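Local coordinates for protein Exo-poly-alpha-D-galacturonosidase (Thermotoga maritima, PDB 3JUR) that probably hydrolyses the glycosidic bonds of polygalacturonate, the backbone of pectin, as a family 28 glycoside hydrolase that assembles as a tetramer, at residues 60-74 with 79-91. Numbering follows the deposited sequence.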
loop_
_atom_site.group_PDB
_atom_site.type_symbol
_atom_site.label_atom_id
_atom_site.label_comp_id
_atom_site.label_asym_id
_atom_site.label_seq_id
_atom_site.Cartn_x
_atom_site.Cartn_y
_atom_site.Cartn_z
ATOM N N GLY D 60 -18.977 -46.901 32.959
ATOM C CA GLY D 60 -17.540 -47.139 32.930
ATOM C C GLY D 60 -16.974 -47.079 31.529
ATOM O O GLY D 60 -17.614 -46.541 30.621
ATOM N N ARG D 61 -15.776 -47.644 31.362
ATOM C CA ARG D 61 -15.035 -47.607 30.101
ATOM C C ARG D 61 -15.101 -48.941 29.357
ATOM O O ARG D 61 -14.885 -50.004 29.944
ATOM C CB ARG D 61 -13.563 -47.209 30.336
ATOM C CG ARG D 61 -13.358 -45.908 31.149
ATOM C CD ARG D 61 -11.875 -45.505 31.311
ATOM N NE ARG D 61 -11.084 -46.503 32.044
ATOM C CZ ARG D 61 -10.900 -46.522 33.366
ATOM N NH1 ARG D 61 -11.445 -45.598 34.151
ATOM N NH2 ARG D 61 -10.157 -47.475 33.907
ATOM N N LEU D 62 -15.412 -48.873 28.063
ATOM C CA LEU D 62 -15.351 -50.035 27.179
ATOM C C LEU D 62 -14.078 -49.932 26.343
ATOM O O LEU D 62 -13.935 -49.025 25.523
ATOM C CB LEU D 62 -16.604 -50.117 26.283
ATOM C CG LEU D 62 -16.661 -51.098 25.095
ATOM C CD1 LEU D 62 -16.271 -52.523 25.483
ATOM C CD2 LEU D 62 -18.030 -51.093 24.432
ATOM N N ILE D 63 -13.154 -50.862 26.563
ATOM C CA ILE D 63 -11.877 -50.843 25.859
ATOM C C ILE D 63 -11.949 -51.653 24.564
ATOM O O ILE D 63 -12.235 -52.853 24.580
ATOM C CB ILE D 63 -10.708 -51.320 26.773
ATOM C CG1 ILE D 63 -10.482 -50.315 27.912
ATOM C CG2 ILE D 63 -9.416 -51.509 25.967
ATOM C CD1 ILE D 63 -9.755 -50.888 29.111
ATOM N N VAL D 64 -11.713 -50.967 23.450
ATOM C CA VAL D 64 -11.581 -51.590 22.139
ATOM C C VAL D 64 -10.089 -51.607 21.792
ATOM O O VAL D 64 -9.530 -50.570 21.421
ATOM C CB VAL D 64 -12.363 -50.808 21.041
ATOM C CG1 VAL D 64 -12.273 -51.520 19.700
ATOM C CG2 VAL D 64 -13.818 -50.598 21.445
ATOM N N PRO D 65 -9.440 -52.779 21.912
ATOM C CA PRO D 65 -7.991 -52.865 21.716
ATOM C C PRO D 65 -7.575 -52.873 20.238
ATOM O O PRO D 65 -8.420 -52.685 19.352
ATOM C CB PRO D 65 -7.632 -54.198 22.387
ATOM C CG PRO D 65 -8.857 -55.030 22.266
ATOM C CD PRO D 65 -10.039 -54.097 22.218
ATOM N N GLU D 66 -6.279 -53.075 19.995
ATOM C CA GLU D 66 -5.719 -53.248 18.650
ATOM C C GLU D 66 -6.535 -54.252 17.824
ATOM O O GLU D 66 -7.050 -55.238 18.358
ATOM C CB GLU D 66 -4.257 -53.713 18.765
ATOM C CG GLU D 66 -3.605 -54.264 17.484
ATOM C CD GLU D 66 -2.521 -55.314 17.769
ATOM O OE1 GLU D 66 -2.772 -56.248 18.565
ATOM O OE2 GLU D 66 -1.414 -55.216 17.190
ATOM N N GLY D 67 -6.640 -53.986 16.525
ATOM C CA GLY D 67 -7.348 -54.861 15.592
ATOM C C GLY D 67 -8.386 -54.084 14.806
ATOM O O GLY D 67 -8.582 -52.883 15.041
ATOM N N VAL D 68 -9.039 -54.760 13.861
ATOM C CA VAL D 68 -10.174 -54.177 13.137
ATOM C C VAL D 68 -11.452 -54.908 13.547
ATOM O O VAL D 68 -11.556 -56.126 13.405
ATOM C CB VAL D 68 -9.986 -54.197 11.591
ATOM C CG1 VAL D 68 -11.160 -53.507 10.895
ATOM C CG2 VAL D 68 -8.666 -53.525 11.186
ATOM N N PHE D 69 -12.414 -54.151 14.068
ATOM C CA PHE D 69 -13.645 -54.713 14.617
ATOM C C PHE D 69 -14.869 -54.347 13.773
ATOM O O PHE D 69 -15.272 -53.176 13.722
ATOM C CB PHE D 69 -13.824 -54.256 16.069
ATOM C CG PHE D 69 -12.795 -54.823 17.010
ATOM C CD1 PHE D 69 -13.029 -56.022 17.672
ATOM C CD2 PHE D 69 -11.588 -54.164 17.225
ATOM C CE1 PHE D 69 -12.077 -56.555 18.543
ATOM C CE2 PHE D 69 -10.630 -54.692 18.089
ATOM C CZ PHE D 69 -10.877 -55.884 18.750
ATOM N N LEU D 70 -15.435 -55.351 13.103
ATOM C CA LEU D 70 -16.624 -55.169 12.264
ATOM C C LEU D 70 -17.880 -55.169 13.115
ATOM O O LEU D 70 -18.053 -56.036 13.965
ATOM C CB LEU D 70 -16.736 -56.276 11.204
ATOM C CG LEU D 70 -15.695 -56.378 10.085
ATOM C CD1 LEU D 70 -16.174 -57.360 9.019
ATOM C CD2 LEU D 70 -15.398 -55.023 9.458
ATOM N N THR D 71 -18.754 -54.199 12.871
ATOM C CA THR D 71 -19.985 -54.051 13.644
ATOM C C THR D 71 -21.029 -53.221 12.900
ATOM O O THR D 71 -20.692 -52.403 12.038
ATOM C CB THR D 71 -19.722 -53.410 15.049
ATOM O OG1 THR D 71 -20.967 -53.152 15.708
ATOM C CG2 THR D 71 -18.956 -52.107 14.925
ATOM N N GLY D 72 -22.296 -53.443 13.243
ATOM C CA GLY D 72 -23.367 -52.532 12.862
ATOM C C GLY D 72 -23.321 -51.348 13.811
ATOM O O GLY D 72 -22.333 -51.174 14.528
ATOM N N PRO D 73 -24.394 -50.537 13.849
ATOM C CA PRO D 73 -24.391 -49.328 14.675
ATOM C C PRO D 73 -24.178 -49.635 16.161
ATOM O O PRO D 73 -24.614 -50.673 16.649
ATOM C CB PRO D 73 -25.790 -48.746 14.446
ATOM C CG PRO D 73 -26.623 -49.915 14.066
ATOM C CD PRO D 73 -25.713 -50.768 13.233
ATOM N N ILE D 74 -23.496 -48.732 16.857
ATOM C CA ILE D 74 -23.250 -48.863 18.295
ATOM C C ILE D 74 -24.146 -47.885 19.033
ATOM O O ILE D 74 -24.142 -46.684 18.735
ATOM C CB ILE D 74 -21.761 -48.569 18.643
ATOM C CG1 ILE D 74 -20.843 -49.649 18.056
ATOM C CG2 ILE D 74 -21.559 -48.433 20.154
ATOM C CD1 ILE D 74 -19.382 -49.236 17.980
ATOM N N ASN D 79 -23.259 -42.598 31.049
ATOM C CA ASN D 79 -22.086 -42.958 31.871
ATOM C C ASN D 79 -21.114 -43.934 31.210
ATOM O O ASN D 79 -20.349 -44.629 31.895
ATOM C CB ASN D 79 -22.511 -43.468 33.259
ATOM C CG ASN D 79 -23.365 -42.469 34.007
ATOM O OD1 ASN D 79 -22.975 -41.313 34.196
ATOM N ND2 ASN D 79 -24.540 -42.904 34.431
ATOM N N ILE D 80 -21.141 -43.964 29.880
ATOM C CA ILE D 80 -20.307 -44.868 29.091
ATOM C C ILE D 80 -19.223 -44.116 28.318
ATOM O O ILE D 80 -19.504 -43.134 27.610
ATOM C CB ILE D 80 -21.161 -45.730 28.108
ATOM C CG1 ILE D 80 -22.188 -46.592 28.864
ATOM C CG2 ILE D 80 -20.274 -46.592 27.194
ATOM C CD1 ILE D 80 -21.609 -47.609 29.851
ATOM N N GLU D 81 -17.985 -44.584 28.470
ATOM C CA GLU D 81 -16.868 -44.123 27.653
ATOM C C GLU D 81 -16.452 -45.229 26.686
ATOM O O GLU D 81 -16.085 -46.330 27.107
ATOM C CB GLU D 81 -15.684 -43.712 28.533
ATOM C CG GLU D 81 -14.451 -43.208 27.766
ATOM C CD GLU D 81 -13.245 -42.991 28.671
ATOM O OE1 GLU D 81 -13.422 -42.442 29.781
ATOM O OE2 GLU D 81 -12.119 -43.363 28.278
ATOM N N LEU D 82 -16.536 -44.938 25.392
ATOM C CA LEU D 82 -16.056 -45.855 24.372
ATOM C C LEU D 82 -14.590 -45.530 24.059
ATOM O O LEU D 82 -14.297 -44.543 23.385
ATOM C CB LEU D 82 -16.939 -45.755 23.122
ATOM C CG LEU D 82 -16.662 -46.651 21.910
ATOM C CD1 LEU D 82 -16.867 -48.145 22.216
ATOM C CD2 LEU D 82 -17.525 -46.212 20.725
ATOM N N HIS D 83 -13.681 -46.362 24.566
ATOM C CA HIS D 83 -12.241 -46.125 24.434
ATOM C C HIS D 83 -11.662 -46.932 23.271
ATOM O O HIS D 83 -11.523 -48.157 23.351
ATOM C CB HIS D 83 -11.527 -46.424 25.758
ATOM C CG HIS D 83 -10.065 -46.096 25.754
ATOM N ND1 HIS D 83 -9.589 -44.801 25.684
ATOM C CD2 HIS D 83 -8.973 -46.892 25.828
ATOM C CE1 HIS D 83 -8.268 -44.818 25.701
ATOM N NE2 HIS D 83 -7.868 -46.074 25.788
ATOM N N VAL D 84 -11.341 -46.227 22.186
ATOM C CA VAL D 84 -10.948 -46.853 20.926
ATOM C C VAL D 84 -9.437 -46.791 20.691
ATOM O O VAL D 84 -8.874 -45.706 20.441
ATOM C CB VAL D 84 -11.692 -46.216 19.714
ATOM C CG1 VAL D 84 -11.542 -47.095 18.477
ATOM C CG2 VAL D 84 -13.166 -46.010 20.028
ATOM N N LYS D 85 -8.790 -47.955 20.776
ATOM C CA LYS D 85 -7.361 -48.086 20.472
ATOM C C LYS D 85 -7.161 -48.618 19.052
ATOM O O LYS D 85 -6.305 -48.127 18.319
ATOM C CB LYS D 85 -6.666 -49.020 21.469
ATOM C CG LYS D 85 -6.499 -48.464 22.871
ATOM C CD LYS D 85 -5.830 -49.516 23.760
ATOM C CE LYS D 85 -5.431 -48.958 25.118
ATOM N NZ LYS D 85 -4.598 -49.947 25.871
ATOM N N GLY D 86 -7.947 -49.628 18.680
ATOM C CA GLY D 86 -7.902 -50.200 17.333
ATOM C C GLY D 86 -8.802 -49.439 16.372
ATOM O O GLY D 86 -8.959 -48.225 16.489
ATOM N N THR D 87 -9.385 -50.163 15.422
ATOM C CA THR D 87 -10.323 -49.603 14.460
ATOM C C THR D 87 -11.708 -50.207 14.694
ATOM O O THR D 87 -11.845 -51.429 14.848
ATOM C CB THR D 87 -9.866 -49.890 12.994
ATOM O OG1 THR D 87 -8.612 -49.240 12.736
ATOM C CG2 THR D 87 -10.904 -49.404 11.963
ATOM N N ILE D 88 -12.723 -49.350 14.751
ATOM C CA ILE D 88 -14.107 -49.804 14.660
ATOM C C ILE D 88 -14.552 -49.576 13.220
ATOM O O ILE D 88 -14.652 -48.428 12.769
ATOM C CB ILE D 88 -15.053 -49.067 15.650
ATOM C CG1 ILE D 88 -14.621 -49.312 17.102
ATOM C CG2 ILE D 88 -16.488 -49.532 15.446
ATOM C CD1 ILE D 88 -15.372 -48.485 18.138
ATOM N N LYS D 89 -14.779 -50.669 12.494
ATOM C CA LYS D 89 -15.169 -50.588 11.088
ATOM C C LYS D 89 -16.622 -51.002 10.935
ATOM O O LYS D 89 -16.984 -52.159 11.185
ATOM C CB LYS D 89 -14.261 -51.453 10.203
ATOM C CG LYS D 89 -14.576 -51.345 8.713
ATOM C CD LYS D 89 -13.622 -52.172 7.848
ATOM C CE LYS D 89 -13.925 -51.991 6.362
ATOM N NZ LYS D 89 -13.866 -50.549 5.978
ATOM N N PHE D 90 -17.452 -50.054 10.510
ATOM C CA PHE D 90 -18.887 -50.277 10.430
ATOM C C PHE D 90 -19.290 -51.003 9.163
ATOM O O PHE D 90 -18.837 -50.656 8.075
ATOM C CB PHE D 90 -19.641 -48.959 10.594
ATOM C CG PHE D 90 -19.519 -48.386 11.968
ATOM C CD1 PHE D 90 -18.470 -47.524 12.287
ATOM C CD2 PHE D 90 -20.423 -48.740 12.962
ATOM C CE1 PHE D 90 -18.342 -47.008 13.565
ATOM C CE2 PHE D 90 -20.302 -48.228 14.244
ATOM C CZ PHE D 90 -19.264 -47.364 14.546
ATOM N N ILE D 91 -20.126 -52.027 9.319
ATOM C CA ILE D 91 -20.621 -52.803 8.181
ATOM C C ILE D 91 -21.684 -51.990 7.424
ATOM O O ILE D 91 -22.729 -51.655 7.986
ATOM C CB ILE D 91 -21.152 -54.197 8.607
ATOM C CG1 ILE D 91 -20.068 -54.970 9.379
ATOM C CG2 ILE D 91 -21.604 -54.996 7.381
ATOM C CD1 ILE D 91 -20.587 -56.134 10.222
#
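Phe90 turns a ring edge, near its plane, to Gly72 O, which lies 3.5 Å from CD2, and to Pro73 CA, while Ile74 CD1 approaches CZ obliquely. The Phe69 ring likewise meets Thr87 O with its edge, and the His83 imidazole is met obliquely by Ile63 CG1. These contacts join two successive coils of the right-handed parallel beta-helix characteristic of glycoside hydrolase family 28. Strands 60-64 and 80-84 run parallel, their axes 4.7 Å apart and 22° inclined; 68-71 and 87-90 are also parallel after the corner. There 79-91 is one residue shorter, so Val64 with Val84 is followed by Val68 with Thr87, and Val64 O accepts from Lys85 N and, weakly, from Gly86 N.

Inside the coil, Leu62 and Leu82 lie side by side, CD2 to CD1 at 3.9 Å, and Ile88 CG2 meets both Thr71 CG2 and Ile74 CD1; helix 44-57 covers Leu62, Thr71 and Ile74. On the other face, Glu81 runs alongside Arg61, with CG anti to the backbone N (chi1 -180°) and the chain extended, which brings OE2 to 3.7 Å from Arg61 CD. Guanidinium and carboxylate planes are 47° apart. Arg61 NE is 5.0 Å from Glu81 OE2, so the charged atoms do not touch; Arg61 instead salt-bridges Glu27, and OE2 is hydrogen-bonded to Thr128 OG1, which also holds His83 ND1. With Glu81 replaced by alanine, Thr128 OG1 would probably lose one of its partners, and Arg61 CG and CD the carboxylate that lies beside them. Further on, Lys89 salt-bridges Asp134, while its CD packs against Leu70 CD2 at 3.7 Å. At the far end Thr71 OG1 donates to Gly72 O over 2.7 Å.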